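Local coordinates for uncharacterized protein (PDB 1ZJJ) that is an uncharacterized magnesium-binding member of the haloacid dehalogenase superfamily and probably acts as a phosphatase, at residues A72-M77 with M98-W103; A226-T231 with Y244-V249; V11-N16 with L55-D60; L140-G145 with V176-E181; T151-T156 with G186-P191. All blocks are in the same frame, centred on the assembly; numbering follows the deposited sequence.

Contact 1: A72-M77 with M98-W103; sequences ATRLYM and MQALGW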
# COMPACT_ATOMS: atom_id res chain seq x y z
N ALA B 72 22.55 1.60 -5.06
CA ALA B 72 22.19 0.94 -6.32
C ALA B 72 21.18 1.79 -7.10
O ALA B 72 21.22 1.84 -8.33
CB ALA B 72 21.60 -0.45 -6.03
N THR B 73 20.27 2.44 -6.38
CA THR B 73 19.26 3.29 -7.01
C THR B 73 19.93 4.48 -7.70
O THR B 73 19.62 4.79 -8.84
CB THR B 73 18.22 3.78 -5.98
OG1 THR B 73 17.52 2.65 -5.43
CG2 THR B 73 17.21 4.70 -6.63
N ARG B 74 20.85 5.14 -7.00
CA ARG B 74 21.56 6.28 -7.58
C ARG B 74 22.31 5.83 -8.83
O ARG B 74 22.24 6.48 -9.87
CB ARG B 74 22.56 6.88 -6.57
CG ARG B 74 23.63 7.78 -7.21
CD ARG B 74 24.35 8.68 -6.20
NE ARG B 74 25.22 7.98 -5.26
CZ ARG B 74 26.40 7.43 -5.57
NH1 ARG B 74 26.86 7.49 -6.81
NH2 ARG B 74 27.12 6.83 -4.63
N LEU B 75 23.03 4.71 -8.72
CA LEU B 75 23.79 4.18 -9.85
C LEU B 75 22.89 3.82 -11.04
O LEU B 75 23.25 4.04 -12.20
CB LEU B 75 24.61 2.96 -9.42
CG LEU B 75 25.68 3.21 -8.34
CD1 LEU B 75 26.37 1.91 -7.97
CD2 LEU B 75 26.70 4.22 -8.86
N TYR B 76 21.72 3.27 -10.75
CA TYR B 76 20.78 2.92 -11.80
C TYR B 76 20.30 4.19 -12.52
O TYR B 76 20.31 4.27 -13.75
CB TYR B 76 19.56 2.19 -11.22
CG TYR B 76 18.48 1.96 -12.25
CD1 TYR B 76 18.60 0.94 -13.19
CD2 TYR B 76 17.39 2.83 -12.33
CE1 TYR B 76 17.65 0.79 -14.20
CE2 TYR B 76 16.44 2.69 -13.34
CZ TYR B 76 16.57 1.67 -14.27
OH TYR B 76 15.64 1.55 -15.27
N MET B 77 19.88 5.19 -11.73
CA MET B 77 19.40 6.45 -12.28
C MET B 77 20.46 7.13 -13.14
O MET B 77 20.18 7.58 -14.25
CB MET B 77 18.97 7.38 -11.14
CG MET B 77 17.79 6.83 -10.34
SD MET B 77 17.41 7.76 -8.85
CE MET B 77 16.46 9.11 -9.55
N MET B 98 20.45 10.58 -3.27
CA MET B 98 19.80 11.37 -4.31
C MET B 98 20.46 12.75 -4.40
O MET B 98 20.59 13.31 -5.49
CB MET B 98 18.30 11.49 -4.04
CG MET B 98 17.55 10.15 -4.11
SD MET B 98 17.73 9.32 -5.72
CE MET B 98 19.16 8.27 -5.40
N GLN B 99 20.87 13.29 -3.26
CA GLN B 99 21.53 14.59 -3.26
C GLN B 99 22.84 14.47 -4.04
O GLN B 99 23.21 15.37 -4.79
CB GLN B 99 21.82 15.05 -1.82
CG GLN B 99 20.56 15.27 -1.00
CD GLN B 99 20.84 15.74 0.42
OE1 GLN B 99 21.74 15.23 1.09
NE2 GLN B 99 20.06 16.71 0.88
N ALA B 100 23.51 13.33 -3.87
CA ALA B 100 24.77 13.07 -4.56
C ALA B 100 24.62 13.09 -6.08
O ALA B 100 25.57 13.41 -6.80
CB ALA B 100 25.33 11.73 -4.11
N LEU B 101 23.44 12.74 -6.58
CA LEU B 101 23.20 12.76 -8.02
C LEU B 101 23.33 14.20 -8.51
O LEU B 101 23.75 14.45 -9.65
CB LEU B 101 21.80 12.23 -8.35
CG LEU B 101 21.65 10.73 -8.61
CD1 LEU B 101 20.18 10.38 -8.78
CD2 LEU B 101 22.44 10.35 -9.85
N GLY B 102 22.96 15.13 -7.65
CA GLY B 102 23.04 16.54 -8.00
C GLY B 102 21.97 16.97 -8.97
O GLY B 102 22.06 18.05 -9.56
N TRP B 103 20.93 16.15 -9.14
CA TRP B 103 19.85 16.48 -10.05
C TRP B 103 18.87 17.49 -9.48
O TRP B 103 18.08 18.10 -10.21
CB TRP B 103 19.09 15.20 -10.45
CG TRP B 103 19.89 14.26 -11.32
CD1 TRP B 103 21.19 14.40 -11.71
CD2 TRP B 103 19.44 13.03 -11.88
NE1 TRP B 103 21.58 13.33 -12.48
CE2 TRP B 103 20.52 12.47 -12.61
CE3 TRP B 103 18.22 12.33 -11.85
CZ2 TRP B 103 20.42 11.26 -13.29
CZ3 TRP B 103 18.12 11.12 -12.53
CH2 TRP B 103 19.22 10.60 -13.24
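Two helices that pack against the four-stranded parallel sheet of the cap domain, 69-80 and 92-101, meet here, the second at its C-terminal end and the turn that follows. Three side chains fill most of the seam: Met77 and Arg74 from the first helix, Met98 from the second. Met98, its chain bent at chi2 (-58°) and chi3, ends with CE over the backbone of Arg74, 3.8 Å from Arg74 CA, so an unbranched, pliable thioether can bend to lie along the helix backbone. The two methionines cross at about a right angle, and Met77 SD lies 3.5 Å from Met98 SD, with Val123 and Ile86 of the sheet beneath both. Arg74 contributes its aliphatic part: CG stands anti to the backbone N (chi1 163°), and the chain slides past Leu101 in the opposite direction, Arg74 CG being 3.8 Å from Leu101 CG. Further out, Arg74 CD rests 3.8 Å from Ala100 CB, whose small methyl lets the chain lie close, while Arg74 NE makes a salt bridge to Glu97. Gly102, with positive phi, takes the chain out of the helix and on to Trp103. Leu101 CD1 lies over one face of that indole, toward its rim, and the ring's edge turns to the first helix, where Trp103 CH2 lies 3.3 Å from Met77 O, near the ring plane.

Contact 2: A226-T231 with Y244-V249; sequences AIMVLT and YKPDLV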
# COMPACT_ATOMS: atom_id res chain seq x y z
N ALA B 226 23.38 -20.08 -4.98
CA ALA B 226 22.43 -19.71 -3.93
C ALA B 226 22.71 -20.39 -2.59
O ALA B 226 22.36 -21.55 -2.37
CB ALA B 226 21.00 -20.02 -4.40
N ILE B 227 23.34 -19.65 -1.68
CA ILE B 227 23.67 -20.17 -0.37
C ILE B 227 22.80 -19.55 0.71
O ILE B 227 22.79 -18.33 0.89
CB ILE B 227 25.14 -19.89 -0.01
CG1 ILE B 227 26.06 -20.38 -1.13
CG2 ILE B 227 25.48 -20.57 1.32
CD1 ILE B 227 27.52 -19.97 -0.95
N MET B 228 22.07 -20.38 1.43
CA MET B 228 21.22 -19.87 2.49
C MET B 228 21.77 -20.28 3.85
O MET B 228 22.25 -21.40 4.04
CB MET B 228 19.79 -20.40 2.34
CG MET B 228 18.81 -19.76 3.31
SD MET B 228 17.10 -20.34 3.14
CE MET B 228 16.93 -21.37 4.58
N VAL B 229 21.73 -19.34 4.80
CA VAL B 229 22.19 -19.63 6.15
C VAL B 229 20.94 -19.68 7.02
O VAL B 229 19.90 -19.12 6.66
CB VAL B 229 23.16 -18.55 6.68
CG1 VAL B 229 24.48 -18.64 5.94
CG2 VAL B 229 22.54 -17.17 6.55
N LEU B 230 21.02 -20.37 8.15
CA LEU B 230 19.86 -20.51 9.03
C LEU B 230 19.81 -19.54 10.21
O LEU B 230 18.96 -19.66 11.09
CB LEU B 230 19.81 -21.96 9.53
CG LEU B 230 19.85 -22.98 8.39
CD1 LEU B 230 19.93 -24.39 8.94
CD2 LEU B 230 18.62 -22.82 7.52
N THR B 231 20.72 -18.56 10.22
CA THR B 231 20.79 -17.57 11.29
C THR B 231 19.79 -16.44 11.13
O THR B 231 19.75 -15.52 11.94
CB THR B 231 22.20 -16.92 11.37
OG1 THR B 231 22.59 -16.45 10.08
CG2 THR B 231 23.23 -17.91 11.90
N TYR B 244 11.94 -20.71 -4.83
CA TYR B 244 13.39 -20.52 -4.87
C TYR B 244 14.06 -21.59 -4.01
O TYR B 244 13.73 -21.75 -2.84
CB TYR B 244 13.72 -19.12 -4.35
CG TYR B 244 12.74 -18.11 -4.88
CD1 TYR B 244 12.77 -17.72 -6.22
CD2 TYR B 244 11.72 -17.63 -4.07
CE1 TYR B 244 11.80 -16.88 -6.74
CE2 TYR B 244 10.74 -16.79 -4.57
CZ TYR B 244 10.78 -16.42 -5.90
OH TYR B 244 9.80 -15.59 -6.38
N LYS B 245 15.01 -22.30 -4.62
CA LYS B 245 15.77 -23.37 -3.97
C LYS B 245 17.27 -23.09 -3.82
O LYS B 245 17.98 -22.88 -4.79
CB LYS B 245 15.58 -24.68 -4.75
CG LYS B 245 14.39 -25.52 -4.33
CD LYS B 245 13.10 -24.72 -4.40
CE LYS B 245 11.91 -25.64 -4.63
NZ LYS B 245 11.03 -25.82 -3.45
N PRO B 246 17.77 -23.10 -2.58
CA PRO B 246 19.19 -22.84 -2.33
C PRO B 246 20.04 -23.97 -2.90
O PRO B 246 19.61 -25.12 -2.89
CB PRO B 246 19.29 -22.77 -0.81
CG PRO B 246 17.92 -22.38 -0.37
CD PRO B 246 17.02 -23.19 -1.31
N ASP B 247 21.23 -23.64 -3.39
CA ASP B 247 22.14 -24.64 -3.92
C ASP B 247 22.87 -25.26 -2.75
O ASP B 247 23.36 -26.38 -2.82
CB ASP B 247 23.16 -24.00 -4.86
CG ASP B 247 22.53 -23.42 -6.10
OD1 ASP B 247 21.74 -24.15 -6.74
OD2 ASP B 247 22.83 -22.26 -6.44
N LEU B 248 22.95 -24.51 -1.65
CA LEU B 248 23.64 -24.97 -0.46
C LEU B 248 23.03 -24.31 0.77
O LEU B 248 22.66 -23.13 0.74
CB LEU B 248 25.13 -24.60 -0.56
CG LEU B 248 26.05 -24.91 0.63
CD1 LEU B 248 26.36 -26.40 0.67
CD2 LEU B 248 27.34 -24.12 0.47
N VAL B 249 22.92 -25.08 1.85
CA VAL B 249 22.37 -24.58 3.10
C VAL B 249 23.43 -24.77 4.18
O VAL B 249 23.97 -25.86 4.34
CB VAL B 249 21.09 -25.33 3.52
CG1 VAL B 249 20.54 -24.74 4.81
CG2 VAL B 249 20.05 -25.25 2.42
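Ala226 is gripped by both its backbone N-H and its carbonyl, each bonded to the turn that leads into the neighbouring strand. Its N-H points almost straight at the carboxylate of Asp247, with Ala226 N 2.7 Å from Asp247 OD2 and an angle of 177° at the hydrogen, although the donor stands somewhat above the carboxylate plane. Its carbonyl takes two bonds: Asp247 N comes to 2.6 Å from Ala226 O on a lone pair, and Leu248 N joins it in the carbonyl plane. An aspartate suits this position because its short chain, with CG beside its own backbone N (chi1 -65°), turns back to the strand and uses the N-H that precedes the doubly used carbonyl. Two residues on, Met228 N reaches Leu248 O at 2.9 Å, nearly along the C=O axis. These bonds start the parallel pairing of strands 225-229 and 248-250, the latter the outermost strand of the Rossmann-like HAD core sheet, joined through helix 236-240 in a beta-alpha-beta crossover. On one face Ile227 and Leu248 lie side by side, pointing the same way, with Ile227 CG2 4.1 Å from Leu248 CD2. On the other, Pro246 lays its ring beside Met228, Pro246 CG being 3.8 Å from Met228 CB, and Val249 CG1 meets Leu230 CD2 at 3.8 Å. Helix 236-240 covers this second face through Leu236 and Ile239, while Trp206 and Val208 of strand 204-209 adjoin Ile227.

Contact 3: V11-N16 with L55-D60; sequences VLYRGN and LKMGID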
# COMPACT_ATOMS: atom_id res chain seq x y z
N VAL B 11 22.47 -12.56 8.54
CA VAL B 11 23.60 -13.24 7.92
C VAL B 11 24.93 -12.90 8.61
O VAL B 11 25.65 -13.78 9.08
CB VAL B 11 23.70 -12.88 6.42
CG1 VAL B 11 24.85 -13.64 5.75
CG2 VAL B 11 22.37 -13.23 5.73
N LEU B 12 25.25 -11.61 8.69
CA LEU B 12 26.50 -11.17 9.31
C LEU B 12 26.28 -10.83 10.78
O LEU B 12 27.23 -10.71 11.56
CB LEU B 12 27.05 -9.95 8.57
CG LEU B 12 27.35 -10.16 7.08
CD1 LEU B 12 27.86 -8.86 6.47
CD2 LEU B 12 28.39 -11.27 6.93
N TYR B 13 25.01 -10.67 11.14
CA TYR B 13 24.62 -10.36 12.50
C TYR B 13 23.11 -10.50 12.54
O TYR B 13 22.46 -10.65 11.51
CB TYR B 13 25.03 -8.93 12.86
CG TYR B 13 24.47 -7.87 11.94
CD1 TYR B 13 23.16 -7.42 12.07
CD2 TYR B 13 25.26 -7.32 10.92
CE1 TYR B 13 22.64 -6.45 11.22
CE2 TYR B 13 24.75 -6.35 10.06
CZ TYR B 13 23.44 -5.92 10.21
OH TYR B 13 22.96 -4.95 9.36
N ARG B 14 22.54 -10.48 13.74
CA ARG B 14 21.11 -10.59 13.87
C ARG B 14 20.64 -9.51 14.83
O ARG B 14 20.75 -9.65 16.04
CB ARG B 14 20.73 -12.00 14.33
CG ARG B 14 21.64 -12.64 15.37
CD ARG B 14 21.50 -14.15 15.27
NE ARG B 14 20.11 -14.55 15.02
CZ ARG B 14 19.20 -14.70 15.97
NH1 ARG B 14 19.54 -14.50 17.23
NH2 ARG B 14 17.96 -15.07 15.67
N GLY B 15 20.15 -8.41 14.27
CA GLY B 15 19.71 -7.29 15.09
C GLY B 15 20.90 -6.69 15.81
O GLY B 15 21.85 -6.24 15.18
N ASN B 16 20.85 -6.70 17.13
CA ASN B 16 21.93 -6.17 17.94
C ASN B 16 22.77 -7.30 18.52
O ASN B 16 23.42 -7.13 19.55
CB ASN B 16 21.38 -5.30 19.07
CG ASN B 16 20.86 -3.96 18.58
OD1 ASN B 16 21.35 -3.43 17.58
ND2 ASN B 16 19.88 -3.41 19.28
N LEU B 55 31.15 -2.49 12.53
CA LEU B 55 32.23 -2.38 13.51
C LEU B 55 31.70 -2.78 14.87
O LEU B 55 32.36 -3.53 15.61
CB LEU B 55 32.77 -0.95 13.56
CG LEU B 55 33.80 -0.59 12.49
CD1 LEU B 55 34.11 0.89 12.53
CD2 LEU B 55 35.07 -1.41 12.73
N LYS B 56 30.51 -2.30 15.21
CA LYS B 56 29.86 -2.60 16.49
C LYS B 56 29.57 -4.08 16.65
O LYS B 56 29.45 -4.58 17.76
CB LYS B 56 28.55 -1.82 16.64
CG LYS B 56 28.69 -0.44 17.30
CD LYS B 56 28.55 0.69 16.29
CE LYS B 56 27.85 1.92 16.88
NZ LYS B 56 28.59 2.75 17.89
N MET B 57 29.44 -4.77 15.53
CA MET B 57 29.17 -6.19 15.57
C MET B 57 30.46 -7.01 15.45
O MET B 57 30.42 -8.21 15.17
CB MET B 57 28.20 -6.57 14.45
CG MET B 57 26.98 -5.66 14.39
SD MET B 57 26.21 -5.43 16.00
CE MET B 57 25.58 -7.11 16.28
N GLY B 58 31.60 -6.33 15.63
CA GLY B 58 32.89 -6.99 15.58
C GLY B 58 33.48 -7.20 14.19
O GLY B 58 34.39 -7.99 13.99
N ILE B 59 32.96 -6.44 13.24
CA ILE B 59 33.37 -6.54 11.85
C ILE B 59 33.96 -5.26 11.26
O ILE B 59 33.32 -4.21 11.29
CB ILE B 59 32.18 -6.96 11.00
CG1 ILE B 59 31.62 -8.27 11.56
CG2 ILE B 59 32.61 -7.13 9.56
CD1 ILE B 59 30.10 -8.33 11.70
N ASP B 60 35.15 -5.37 10.68
CA ASP B 60 35.80 -4.21 10.07
C ASP B 60 35.96 -4.37 8.56
O ASP B 60 36.74 -5.20 8.10
CB ASP B 60 37.18 -3.98 10.71
CG ASP B 60 37.78 -2.64 10.34
OD1 ASP B 60 37.45 -2.09 9.26
OD2 ASP B 60 38.60 -2.13 11.13
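Met57 folds back on itself through three successive torsions near -60° (chi1 -49°, chi2 -48°), and this compact hook carries its methyl group to the segment 11-16. Tyr13 meets it with CG in the crowded position between its backbone N and carbonyl carbon (chi1 57°). The two chains cross at about a right angle, Met57 CE lying 3.9 Å from Tyr13 CB while Met57 CG approaches the ring obliquely. The same methyl touches the backbone beyond the turn, with Met57 CE 3.6 Å from Asn16 C, so an unbranched, pliable side chain fits a surface made largely of main-chain atoms. Beside it, Ile59 extends CD1 to within 3.7 Å of Leu12 O. Gly58, with positive phi, makes the bend between these two hydrophobic side chains: it is the C-prime residue of the Schellman motif that ends helix 47-56, Gly58 N bonding to Leu55 O at 2.9 Å and Ile59 N to Leu54 O. From the same helix, Lys53 forms a cation-pi contact with the Tyr13 ring. Gly15 N bonds Asp9, a magnesium ligand. The contact thus backs the segment beginning at Val11, the last residue of what is probably the HAD-superfamily DxDx(T/V) motif, beside the metal site.

Contact 4: L140-G145 with V176-E181; sequences LAIRNG and VATNVE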
# COMPACT_ATOMS: atom_id res chain seq x y z
N LEU B 140 0.64 12.28 -7.38
CA LEU B 140 0.40 13.35 -8.34
C LEU B 140 1.55 13.44 -9.33
O LEU B 140 1.34 13.55 -10.53
CB LEU B 140 0.22 14.69 -7.62
CG LEU B 140 -1.09 14.87 -6.84
CD1 LEU B 140 -1.07 16.15 -6.03
CD2 LEU B 140 -2.26 14.88 -7.82
N ALA B 141 2.78 13.36 -8.82
CA ALA B 141 3.96 13.44 -9.67
C ALA B 141 4.07 12.25 -10.63
O ALA B 141 4.26 12.43 -11.83
CB ALA B 141 5.21 13.53 -8.80
N ILE B 142 3.93 11.03 -10.10
CA ILE B 142 4.01 9.84 -10.95
C ILE B 142 2.91 9.87 -12.02
O ILE B 142 3.13 9.46 -13.16
CB ILE B 142 3.86 8.55 -10.11
CG1 ILE B 142 5.09 8.38 -9.21
CG2 ILE B 142 3.67 7.35 -11.04
CD1 ILE B 142 4.94 7.27 -8.18
N ARG B 143 1.72 10.35 -11.64
CA ARG B 143 0.60 10.46 -12.58
C ARG B 143 0.87 11.54 -13.62
O ARG B 143 0.27 11.54 -14.70
CB ARG B 143 -0.69 10.79 -11.83
CG ARG B 143 -1.51 9.57 -11.59
CD ARG B 143 -2.62 9.80 -10.62
NE ARG B 143 -3.23 8.52 -10.31
CZ ARG B 143 -4.00 7.85 -11.15
NH1 ARG B 143 -4.25 8.32 -12.36
NH2 ARG B 143 -4.49 6.67 -10.78
N ASN B 144 1.76 12.45 -13.29
CA ASN B 144 2.12 13.53 -14.20
C ASN B 144 3.27 13.11 -15.12
O ASN B 144 3.80 13.93 -15.89
CB ASN B 144 2.51 14.77 -13.42
CG ASN B 144 2.65 16.00 -14.30
OD1 ASN B 144 1.77 16.28 -15.12
ND2 ASN B 144 3.74 16.73 -14.13
N GLY B 145 3.66 11.84 -15.03
CA GLY B 145 4.73 11.33 -15.87
C GLY B 145 6.06 11.08 -15.19
O GLY B 145 7.01 10.66 -15.83
N VAL B 176 -0.99 1.14 -6.46
CA VAL B 176 -2.45 1.19 -6.52
C VAL B 176 -2.97 2.59 -6.81
O VAL B 176 -3.89 2.77 -7.59
CB VAL B 176 -3.07 0.67 -5.21
CG1 VAL B 176 -4.55 1.00 -5.15
CG2 VAL B 176 -2.87 -0.83 -5.13
N ALA B 177 -2.36 3.59 -6.17
CA ALA B 177 -2.79 4.97 -6.36
C ALA B 177 -2.42 5.55 -7.72
O ALA B 177 -3.10 6.43 -8.23
CB ALA B 177 -2.21 5.84 -5.26
N THR B 178 -1.34 5.05 -8.33
CA THR B 178 -0.89 5.57 -9.62
C THR B 178 -1.25 4.68 -10.80
O THR B 178 -1.33 5.15 -11.94
CB THR B 178 0.63 5.75 -9.66
OG1 THR B 178 1.27 4.46 -9.62
CG2 THR B 178 1.10 6.59 -8.49
N ASN B 179 -1.45 3.40 -10.52
CA ASN B 179 -1.76 2.44 -11.57
C ASN B 179 -0.55 2.30 -12.48
O ASN B 179 -0.66 1.92 -13.64
CB ASN B 179 -3.00 2.90 -12.35
CG ASN B 179 -3.61 1.79 -13.16
OD1 ASN B 179 -4.54 1.12 -12.73
ND2 ASN B 179 -3.09 1.59 -14.37
N VAL B 180 0.62 2.63 -11.94
CA VAL B 180 1.88 2.55 -12.67
C VAL B 180 2.75 1.46 -12.05
O VAL B 180 2.84 1.33 -10.83
CB VAL B 180 2.64 3.89 -12.62
CG1 VAL B 180 4.06 3.71 -13.14
CG2 VAL B 180 1.90 4.92 -13.46
N GLU B 181 3.40 0.67 -12.90
CA GLU B 181 4.27 -0.42 -12.45
C GLU B 181 5.63 0.16 -12.06
O GLU B 181 6.36 0.66 -12.90
CB GLU B 181 4.44 -1.43 -13.58
CG GLU B 181 4.99 -2.77 -13.15
CD GLU B 181 4.07 -3.47 -12.17
OE1 GLU B 181 2.86 -3.60 -12.47
OE2 GLU B 181 4.55 -3.90 -11.10
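Thr178, Arg143 and Ile142 have the most surface buried here, and they divide the contact into an apolar and a polar half. Ile142 faces the end of helix 167-178 and crosses Thr178 obliquely; its CG2, anti to the backbone N, lies 3.7 Å from Thr178 CG2. That same branch also meets Val180, Ile142 CG2 being 3.9 Å from Val180 CG2, so this one branch packs on both, with Phe148 of strand 147-150 touching all three residues. Thr178 suits its place because its two branches do different work. CG2 sits beside the backbone N and packs on Ile142, whereas OG1 takes the crowded position between N and the carbonyl carbon (chi1 68°), where it accepts from Val180 N at 3.0 Å in an ST turn and also bonds to Leu174 O. Asn179, at positive phi, is the residue between Thr178 and Val180. Arg143 supplies the polar half. Extended from CG to NE, it grips a single carbonyl side-on: Arg143 NE is 3.0 Å from Ala177 O and Arg143 NH2 is 2.9 Å from it, the oxygen lying in the guanidinium plane. NE arrives in the carbonyl plane, NH2 from 37° above it, and Thr178 O stands over one guanidinium face. A cation at a carbonyl near the C-terminal end of a helix would be expected to be favourable. Ile163 of the second subunit packs on Arg143, and Pro165 of that subunit on Ala177. The C-terminal ends of two helices are thus joined, that of 132-143 closed by a Schellman motif at Gly145, on the cap-domain sheet beside the dimer interface.

Contact 5: T151-T156 with G186-P191; sequences TNPDAT and GKPNEP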
# COMPACT_ATOMS: atom_id res chain seq x y z
N THR B 151 13.15 1.46 -4.08
CA THR B 151 14.47 0.95 -3.71
C THR B 151 14.52 -0.56 -3.55
O THR B 151 15.48 -1.19 -3.97
CB THR B 151 15.00 1.60 -2.40
OG1 THR B 151 14.11 1.31 -1.32
CG2 THR B 151 15.14 3.11 -2.57
N ASN B 152 13.48 -1.15 -2.96
CA ASN B 152 13.45 -2.59 -2.75
C ASN B 152 12.02 -3.08 -2.56
O ASN B 152 11.14 -2.31 -2.17
CB ASN B 152 14.31 -2.97 -1.55
CG ASN B 152 13.92 -2.22 -0.30
OD1 ASN B 152 14.05 -1.00 -0.23
ND2 ASN B 152 13.43 -2.95 0.70
N PRO B 153 11.77 -4.36 -2.84
CA PRO B 153 10.45 -5.00 -2.73
C PRO B 153 10.01 -5.54 -1.37
O PRO B 153 8.83 -5.83 -1.20
CB PRO B 153 10.55 -6.12 -3.76
CG PRO B 153 11.97 -6.58 -3.55
CD PRO B 153 12.74 -5.28 -3.47
N ASP B 154 10.93 -5.66 -0.42
CA ASP B 154 10.59 -6.21 0.89
C ASP B 154 9.26 -5.74 1.48
O ASP B 154 9.07 -4.57 1.78
CB ASP B 154 11.71 -5.92 1.88
CG ASP B 154 13.06 -6.42 1.40
OD1 ASP B 154 13.58 -7.41 1.96
OD2 ASP B 154 13.60 -5.81 0.45
N ALA B 155 8.35 -6.69 1.64
CA ALA B 155 7.05 -6.40 2.21
C ALA B 155 7.18 -5.96 3.66
O ALA B 155 6.39 -5.15 4.14
CB ALA B 155 6.17 -7.65 2.14
N THR B 156 8.19 -6.51 4.35
CA THR B 156 8.42 -6.22 5.77
C THR B 156 9.88 -6.30 6.19
O THR B 156 10.73 -6.77 5.41
CB THR B 156 7.66 -7.24 6.66
OG1 THR B 156 8.24 -8.54 6.48
CG2 THR B 156 6.18 -7.31 6.28
N GLY B 186 16.29 -3.01 -5.80
CA GLY B 186 16.91 -4.06 -5.02
C GLY B 186 16.59 -5.52 -5.31
O GLY B 186 15.79 -5.83 -6.19
N LYS B 187 17.24 -6.40 -4.56
CA LYS B 187 17.05 -7.84 -4.69
C LYS B 187 15.56 -8.13 -4.62
O LYS B 187 14.84 -7.54 -3.81
CB LYS B 187 17.76 -8.56 -3.54
CG LYS B 187 19.25 -8.29 -3.45
CD LYS B 187 19.84 -8.85 -2.16
CE LYS B 187 19.31 -8.09 -0.95
NZ LYS B 187 19.84 -8.67 0.31
N PRO B 188 15.07 -9.10 -5.42
CA PRO B 188 15.79 -9.96 -6.37
C PRO B 188 15.79 -9.40 -7.79
O PRO B 188 15.79 -10.15 -8.76
CB PRO B 188 15.01 -11.25 -6.29
CG PRO B 188 13.60 -10.73 -6.28
CD PRO B 188 13.68 -9.58 -5.26
N ASN B 189 15.81 -8.07 -7.90
CA ASN B 189 15.77 -7.43 -9.20
C ASN B 189 17.10 -7.21 -9.89
O ASN B 189 18.16 -7.16 -9.27
CB ASN B 189 14.99 -6.12 -9.07
CG ASN B 189 13.54 -6.35 -8.70
OD1 ASN B 189 12.73 -6.70 -9.56
ND2 ASN B 189 13.21 -6.19 -7.43
N GLU B 190 17.02 -7.05 -11.21
CA GLU B 190 18.17 -6.88 -12.08
C GLU B 190 19.06 -5.64 -11.85
O GLU B 190 20.27 -5.73 -11.98
CB GLU B 190 17.67 -6.94 -13.53
CG GLU B 190 18.74 -7.05 -14.59
CD GLU B 190 19.42 -5.73 -14.83
OE1 GLU B 190 18.78 -4.69 -14.58
OE2 GLU B 190 20.59 -5.72 -15.29
N PRO B 191 18.47 -4.48 -11.51
CA PRO B 191 19.31 -3.31 -11.28
C PRO B 191 20.37 -3.55 -10.21
O PRO B 191 21.51 -3.07 -10.31
CB PRO B 191 18.31 -2.23 -10.85
CG PRO B 191 17.07 -2.63 -11.60
CD PRO B 191 17.04 -4.13 -11.39
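Gly186 sits at the tight end of this contact, where Asn152 CA and Gly186 CA are only 4.4 Å apart. Its N-H bonds the carbonyl before Asn152, Gly186 N to Thr151 O at 2.7 Å, with the donor above the carbonyl plane. A CB on Gly186 would clash with that oxygen, so glycine suits the place. Next to it the Pro153 ring presses on the following peptide, Pro153 CG lying only 3.0 Å from Lys187 O, and slides past Pro188, whose preceding peptide bond is cis. Gly186 O is held by two donors from one residue: Asn189 N at 2.8 Å and Asn189 ND2 at 2.9 Å, the latter in both the carbonyl and the amide plane. The asparagine thus closes its turn just ahead of helix 190-199, and its amide meets Pro153 tip to tip. Between these anchors, the backbone aims Lys187 toward the magnesium site, probably the active site of this HAD fold, where its NZ forms salt bridges with the magnesium ligand Asp7 and with Asp215, consistent with the conserved lysine of HAD phosphatases. The other half is looser: Asp154 is held within its own loop, where Asn152 ND2 reaches Asp154 OD2 at 2.9 Å, and by Asn41. Beyond it Ala155 and Thr156 depart from the 186-191 segment altogether and pack instead on Val176 and Ala177 of the second subunit.

Contacts 2 and 3 belong to the core domain and flank the magnesium site, bound by Asp7, Asp9 and Asp210: the side chain of Tyr13 lies about 8 Å from the ion and that of Met228 about 9 Å. The two meet directly, through a probable hydrogen bond from Arg14 NE to Thr231 O, 3.2 Å. Contact 5 joins core and cap and puts the side chain of Lys187 about 6 Å from the metal. It touches contact 1, where Thr73 OG1 is 3.7 Å from Thr151 CG2. Contact 4 lies farthest from the centre of the chain, about 23 Å from it, and about 39 Å, centre to centre, from contact 3, yet like contact 5 it reaches the second subunit.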